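Local coordinates for CRISPR/cas2 protein (Pyrococcus horikoshii OT3, PDB 6K2E) that belongs to the Cas2 family and probably takes part in CRISPR adaptation, as Cas2 proteins do in partnership with Cas1, at residues L28-R31 with V35-G38; H21-T26 with Y46-R51. All coordinates share one frame; numbering follows the deposited sequence.

Interaction 1 (28-31 with 35-38) is a beta hairpin at one edge of the chain's four-stranded sheet, whereas interaction 2 (21-26 with 46-51) joins the two helices lying on that sheet. The first combines backbone hydrogen bonds with a salt bridge on one face and an aromatic stack on the other, and is only partly buried; the second is smaller, mostly buried and carried by leucines, with one arginine at its exposed side. They meet where Phe-36 and Trp-30 pack on His-21 and where Phe-36 touches Leu-24. In the chain, helix 17-27 leads into the hairpin and strand 35-41 into helix 42-55, nesting interaction 1 inside the loop that interaction 2 closes.

Interaction 1 of 2, residues L28-R31 with V35-G38; sequences LFWR and VFEG
Arg-31 reaches across the hairpin to Glu-37, its side chain curled around one carboxylate oxygen. CB lies 3.5 Å from both Val-35 O and Glu-37 OE2; CG and CD stay about as near to the same oxygen. Bends at chi2 and chi3 then turn NE back to give OE2 a nearly straight bond (NE to Glu-37 OE2 2.6 Å), the main element of the salt bridge, while NH2 adds only a weak second bond to it. OE2 is met on its anti side, with NE 35° out of the carboxylate plane but close to the plane of its own guanidinium. Phe-29 CE1 sits over the centre of one guanidinium face, 3.9 Å above its plane. Glu-37 has CG between backbone N and carbonyl carbon (chi1 51°), and its extended chain passes the edge of the Phe-29 ring, Glu-37 CG to Phe-29 CD1 4.0 Å.

Backbone bonds set the antiparallel register: Phe-29 N to Glu-37 O is 2.7 Å, the reciprocal Glu-37 N to Phe-29 O is 2.9 Å, and Arg-31 N to Val-35 O is 3.1 Å. On the other face, Trp-30 and Phe-36, a non-hydrogen-bonded pair, form an offset stack between the five-membered ring and the phenyl ring, centroids 4.6 Å apart and planes at 22°.

That aromatic face packs under helix 17-27, where His-21 meets both rings edge-to-face. On the opposite face the buried Glu-37 has further partners: Tyr-5 OH of strand 3-11 bonds OE1 within the chain, while Tyr-65 OH of the second subunit bonds OE2 and so links the hairpin to that subunit.

Interaction 2 of 2, residues H21-T26 with Y46-R51; sequences HKLLKT and YELEMR
Arg-51, whose guanidinium lies over Leu-23, is hydrogen-bonded through NH1 to the hydroxyl of Tyr-27, just after residues 21-26, an oxygen that Glu-47 OE1 also bonds; this anchors the planar group. Leu-23 CD1 stands over the centre of one guanidinium face, 3.7 Å from Arg-51 CZ and at similar distances from NE and both terminal nitrogens. The bend at chi3 (85°) folds the arm back over Leu-23, and with chi4 near anti the guanidinium presents a face to the methyl. The other branch of the leucine goes to the main chain and the root of the arginine: CD2 is 3.6 Å from Arg-51 C and 3.8 Å from Arg-51 CB.

The segments run antiparallel, their axes 10.6 Å apart at 174°, as expected for the two helices that cover one face of the sheet in the ferredoxin-like beta-alpha-beta-beta-alpha-beta fold of Cas2 proteins.

Nearer the sheet the contact is wholly apolar. Leu-48, with CG anti to its backbone N (chi1 170°), sets CD1 against two leucines of the facing helix, 4.0 Å from Leu-23 CG and 3.9 Å from Leu-24 CD2. Leu-24 starts out away from helix 42-55, yet its CD2 comes round to touch both methyls of Leu-48, the two side chains crossing at about a right angle. Beneath them, Leu-24 rests on Val-8, Tyr-10 and Phe-36, and Leu-48 on Leu-40, while Leu-23 extends along helix 42-55 to Leu-52 and Ile-55.

Interaction 1 of 2, residues L28-R31 with V35-G38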
loop_
_atom_site.group_PDB
_atom_site.type_symbol
_atom_site.label_atom_id
_atom_site.label_comp_id
_atom_site.label_asym_id
_atom_site.label_seq_id
_atom_site.Cartn_x
_atom_site.Cartn_y
_atom_site.Cartn_z
ATOM N N LEU A 28 12.641 6.359 3.614
ATOM C CA LEU A 28 12.184 5.008 3.300
ATOM C C LEU A 28 12.720 4.542 1.956
ATOM O O LEU A 28 13.229 5.320 1.151
ATOM C CB LEU A 28 10.645 4.933 3.310
ATOM C CG LEU A 28 10.007 5.124 4.696
ATOM C CD1 LEU A 28 8.501 5.336 4.645
ATOM C CD2 LEU A 28 10.365 3.940 5.563
ATOM N N PHE A 29 12.524 3.257 1.702
ATOM C CA PHE A 29 12.961 2.598 0.480
ATOM C C PHE A 29 11.837 2.701 -0.533
ATOM O O PHE A 29 10.701 2.312 -0.258
ATOM C CB PHE A 29 13.339 1.137 0.784
ATOM C CG PHE A 29 13.364 0.210 -0.418
ATOM C CD1 PHE A 29 12.283 -0.662 -0.676
ATOM C CD2 PHE A 29 14.488 0.143 -1.254
ATOM C CE1 PHE A 29 12.304 -1.543 -1.772
ATOM C CE2 PHE A 29 14.520 -0.742 -2.357
ATOM C CZ PHE A 29 13.428 -1.580 -2.614
ATOM N N TRP A 30 12.146 3.244 -1.691
ATOM C CA TRP A 30 11.171 3.315 -2.772
ATOM C C TRP A 30 10.952 1.934 -3.370
ATOM O O TRP A 30 11.864 1.361 -3.978
ATOM C CB TRP A 30 11.660 4.295 -3.825
ATOM C CG TRP A 30 10.686 4.556 -4.854
ATOM C CD1 TRP A 30 9.337 4.449 -4.748
ATOM C CD2 TRP A 30 10.959 4.975 -6.170
ATOM N NE1 TRP A 30 8.741 4.778 -5.919
ATOM C CE2 TRP A 30 9.719 5.111 -6.819
ATOM C CE3 TRP A 30 12.135 5.264 -6.875
ATOM C CZ2 TRP A 30 9.621 5.523 -8.138
ATOM C CZ3 TRP A 30 12.028 5.675 -8.203
ATOM C CH2 TRP A 30 10.785 5.798 -8.812
ATOM N N ARG A 31 9.753 1.385 -3.168
ATOM C CA ARG A 31 9.409 0.089 -3.743
ATOM C C ARG A 31 9.024 0.227 -5.207
ATOM O O ARG A 31 9.732 -0.249 -6.102
ATOM C CB ARG A 31 8.258 -0.543 -2.939
ATOM C CG ARG A 31 7.566 -1.760 -3.552
ATOM C CD ARG A 31 8.535 -2.897 -3.739
ATOM N NE ARG A 31 8.879 -3.527 -2.476
ATOM C CZ ARG A 31 9.794 -4.475 -2.352
ATOM N NH1 ARG A 31 10.461 -4.895 -3.420
ATOM N NH2 ARG A 31 10.031 -5.006 -1.161
ATOM N N VAL A 35 4.548 3.679 -3.595
ATOM C CA VAL A 35 4.656 2.832 -2.416
ATOM C C VAL A 35 6.088 2.921 -1.893
ATOM O O VAL A 35 7.048 2.740 -2.654
ATOM C CB VAL A 35 4.274 1.379 -2.722
ATOM C CG1 VAL A 35 4.508 0.507 -1.483
ATOM C CG2 VAL A 35 2.809 1.309 -3.179
ATOM N N PHE A 36 6.225 3.283 -0.620
ATOM C CA PHE A 36 7.500 3.298 0.082
ATOM C C PHE A 36 7.436 2.369 1.290
ATOM O O PHE A 36 6.386 2.223 1.926
ATOM C CB PHE A 36 7.845 4.700 0.558
ATOM C CG PHE A 36 8.343 5.612 -0.520
ATOM C CD1 PHE A 36 7.457 6.250 -1.379
ATOM C CD2 PHE A 36 9.702 5.854 -0.658
ATOM C CE1 PHE A 36 7.933 7.102 -2.374
ATOM C CE2 PHE A 36 10.177 6.694 -1.644
ATOM C CZ PHE A 36 9.304 7.312 -2.500
ATOM N N GLU A 37 8.571 1.786 1.657
ATOM C CA GLU A 37 8.567 0.937 2.840
ATOM C C GLU A 37 9.933 0.951 3.507
ATOM O O GLU A 37 10.921 1.406 2.932
ATOM C CB GLU A 37 8.138 -0.501 2.506
ATOM C CG GLU A 37 8.890 -1.132 1.358
ATOM C CD GLU A 37 8.385 -2.517 1.012
ATOM O OE1 GLU A 37 8.335 -3.384 1.907
ATOM O OE2 GLU A 37 8.058 -2.746 -0.165
ATOM N N GLY A 38 9.966 0.481 4.743
ATOM C CA GLY A 38 11.216 0.328 5.461
ATOM C C GLY A 38 11.045 0.480 6.959
ATOM O O GLY A 38 9.978 0.817 7.467
#

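Interaction 2 of 2, residues H21-T26 with Y46-R51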
loop_
_atom_site.group_PDB
_atom_site.type_symbol
_atom_site.label_atom_id
_atom_site.label_comp_id
_atom_site.label_asym_id
_atom_site.label_seq_id
_atom_site.Cartn_x
_atom_site.Cartn_y
_atom_site.Cartn_z
ATOM N N HIS A 21 7.232 12.652 -2.750
ATOM C CA HIS A 21 8.155 11.580 -3.126
ATOM C C HIS A 21 9.572 11.822 -2.609
ATOM O O HIS A 21 10.218 10.885 -2.119
ATOM C CB HIS A 21 8.161 11.410 -4.647
ATOM C CG HIS A 21 8.993 10.260 -5.135
ATOM N ND1 HIS A 21 10.327 10.396 -5.480
ATOM C CD2 HIS A 21 8.676 8.960 -5.355
ATOM C CE1 HIS A 21 10.797 9.225 -5.875
ATOM N NE2 HIS A 21 9.818 8.335 -5.803
ATOM N N LYS A 22 10.058 13.071 -2.668
ATOM C CA LYS A 22 11.411 13.372 -2.193
ATOM C C LYS A 22 11.499 13.233 -0.680
ATOM O O LYS A 22 12.482 12.691 -0.153
ATOM C CB LYS A 22 11.831 14.786 -2.620
ATOM C CG LYS A 22 12.292 14.896 -4.070
ATOM C CD LYS A 22 12.989 16.224 -4.353
ATOM C CE LYS A 22 13.413 16.337 -5.826
ATOM N NZ LYS A 22 13.990 15.068 -6.369
ATOM N N LEU A 23 10.434 13.646 0.015
ATOM C CA LEU A 23 10.365 13.522 1.463
ATOM C C LEU A 23 10.347 12.059 1.896
ATOM O O LEU A 23 11.099 11.676 2.812
ATOM C CB LEU A 23 9.129 14.259 1.971
ATOM C CG LEU A 23 8.803 14.092 3.446
ATOM C CD1 LEU A 23 9.937 14.639 4.309
ATOM C CD2 LEU A 23 7.453 14.730 3.801
ATOM N N LEU A 24 9.557 11.215 1.198
ATOM C CA LEU A 24 9.528 9.796 1.531
ATOM C C LEU A 24 10.823 9.074 1.169
ATOM O O LEU A 24 11.105 8.031 1.768
ATOM C CB LEU A 24 8.353 9.118 0.847
ATOM C CG LEU A 24 6.976 9.393 1.443
ATOM C CD1 LEU A 24 5.835 8.991 0.498
ATOM C CD2 LEU A 24 6.842 8.702 2.785
ATOM N N LYS A 25 11.621 9.596 0.221
ATOM C CA LYS A 25 12.880 8.931 -0.128
ATOM C C LYS A 25 13.992 9.221 0.882
ATOM O O LYS A 25 14.932 8.429 1.005
ATOM C CB LYS A 25 13.320 9.318 -1.553
ATOM C CG LYS A 25 14.562 8.537 -2.139
ATOM C CD LYS A 25 14.245 7.570 -3.336
ATOM C CE LYS A 25 15.313 6.432 -3.492
ATOM N NZ LYS A 25 15.018 5.108 -2.793
ATOM N N THR A 26 13.888 10.318 1.635
ATOM C CA THR A 26 14.798 10.548 2.753
ATOM C C THR A 26 14.660 9.469 3.837
ATOM O O THR A 26 15.670 9.052 4.411
ATOM C CB THR A 26 14.641 11.977 3.316
ATOM O OG1 THR A 26 13.288 12.237 3.673
ATOM C CG2 THR A 26 15.047 12.949 2.255
ATOM N N TYR A 46 7.246 9.841 13.565
ATOM C CA TYR A 46 6.554 11.076 13.911
ATOM C C TYR A 46 7.109 12.273 13.147
ATOM O O TYR A 46 6.357 13.215 12.863
ATOM C CB TYR A 46 6.624 11.325 15.413
ATOM C CG TYR A 46 5.506 10.676 16.208
ATOM C CD1 TYR A 46 4.247 11.250 16.273
ATOM C CD2 TYR A 46 5.722 9.485 16.909
ATOM C CE1 TYR A 46 3.227 10.651 17.007
ATOM C CE2 TYR A 46 4.723 8.883 17.646
ATOM C CZ TYR A 46 3.474 9.466 17.697
ATOM O OH TYR A 46 2.472 8.860 18.432
ATOM N N GLU A 47 8.409 12.265 12.809
ATOM C CA GLU A 47 8.965 13.378 12.039
ATOM C C GLU A 47 8.468 13.363 10.598
ATOM O O GLU A 47 8.104 14.413 10.049
ATOM C CB GLU A 47 10.495 13.337 12.082
ATOM C CG GLU A 47 11.206 14.621 11.628
ATOM C CD GLU A 47 12.732 14.471 11.628
ATOM O OE1 GLU A 47 13.246 13.588 10.909
ATOM O OE2 GLU A 47 13.421 15.214 12.366
ATOM N N LEU A 48 8.409 12.170 10.000
ATOM C CA LEU A 48 7.914 11.999 8.644
ATOM C C LEU A 48 6.455 12.396 8.535
ATOM O O LEU A 48 6.064 13.084 7.585
ATOM C CB LEU A 48 8.090 10.546 8.227
ATOM C CG LEU A 48 7.409 10.129 6.935
ATOM C CD1 LEU A 48 7.996 10.897 5.746
ATOM C CD2 LEU A 48 7.573 8.649 6.761
ATOM N N GLU A 49 5.645 11.988 9.517
ATOM C CA GLU A 49 4.220 12.286 9.500
ATOM C C GLU A 49 3.963 13.772 9.649
ATOM O O GLU A 49 3.063 14.315 9.000
ATOM C CB GLU A 49 3.531 11.519 10.612
ATOM C CG GLU A 49 2.050 11.495 10.469
ATOM C CD GLU A 49 1.401 12.520 11.321
ATOM O OE1 GLU A 49 2.102 13.080 12.185
ATOM O OE2 GLU A 49 0.209 12.786 11.105
ATOM N N MET A 50 4.752 14.443 10.493
ATOM C CA MET A 50 4.633 15.887 10.654
ATOM C C MET A 50 5.034 16.611 9.372
ATOM O O MET A 50 4.385 17.579 8.968
ATOM C CB MET A 50 5.481 16.358 11.841
ATOM C CG MET A 50 5.429 17.877 12.117
ATOM S SD MET A 50 6.825 18.809 11.417
ATOM C CE MET A 50 7.018 20.163 12.582
ATOM N N ARG A 51 6.107 16.168 8.729
ATOM C CA ARG A 51 6.504 16.817 7.492
ATOM C C ARG A 51 5.536 16.490 6.353
ATOM O O ARG A 51 5.267 17.358 5.510
ATOM C CB ARG A 51 7.949 16.430 7.160
ATOM C CG ARG A 51 8.964 17.143 8.063
ATOM C CD ARG A 51 10.372 16.570 7.961
ATOM N NE ARG A 51 11.103 17.170 6.847
ATOM C CZ ARG A 51 12.233 16.682 6.341
ATOM N NH1 ARG A 51 12.776 15.584 6.857
ATOM N NH2 ARG A 51 12.815 17.280 5.308
#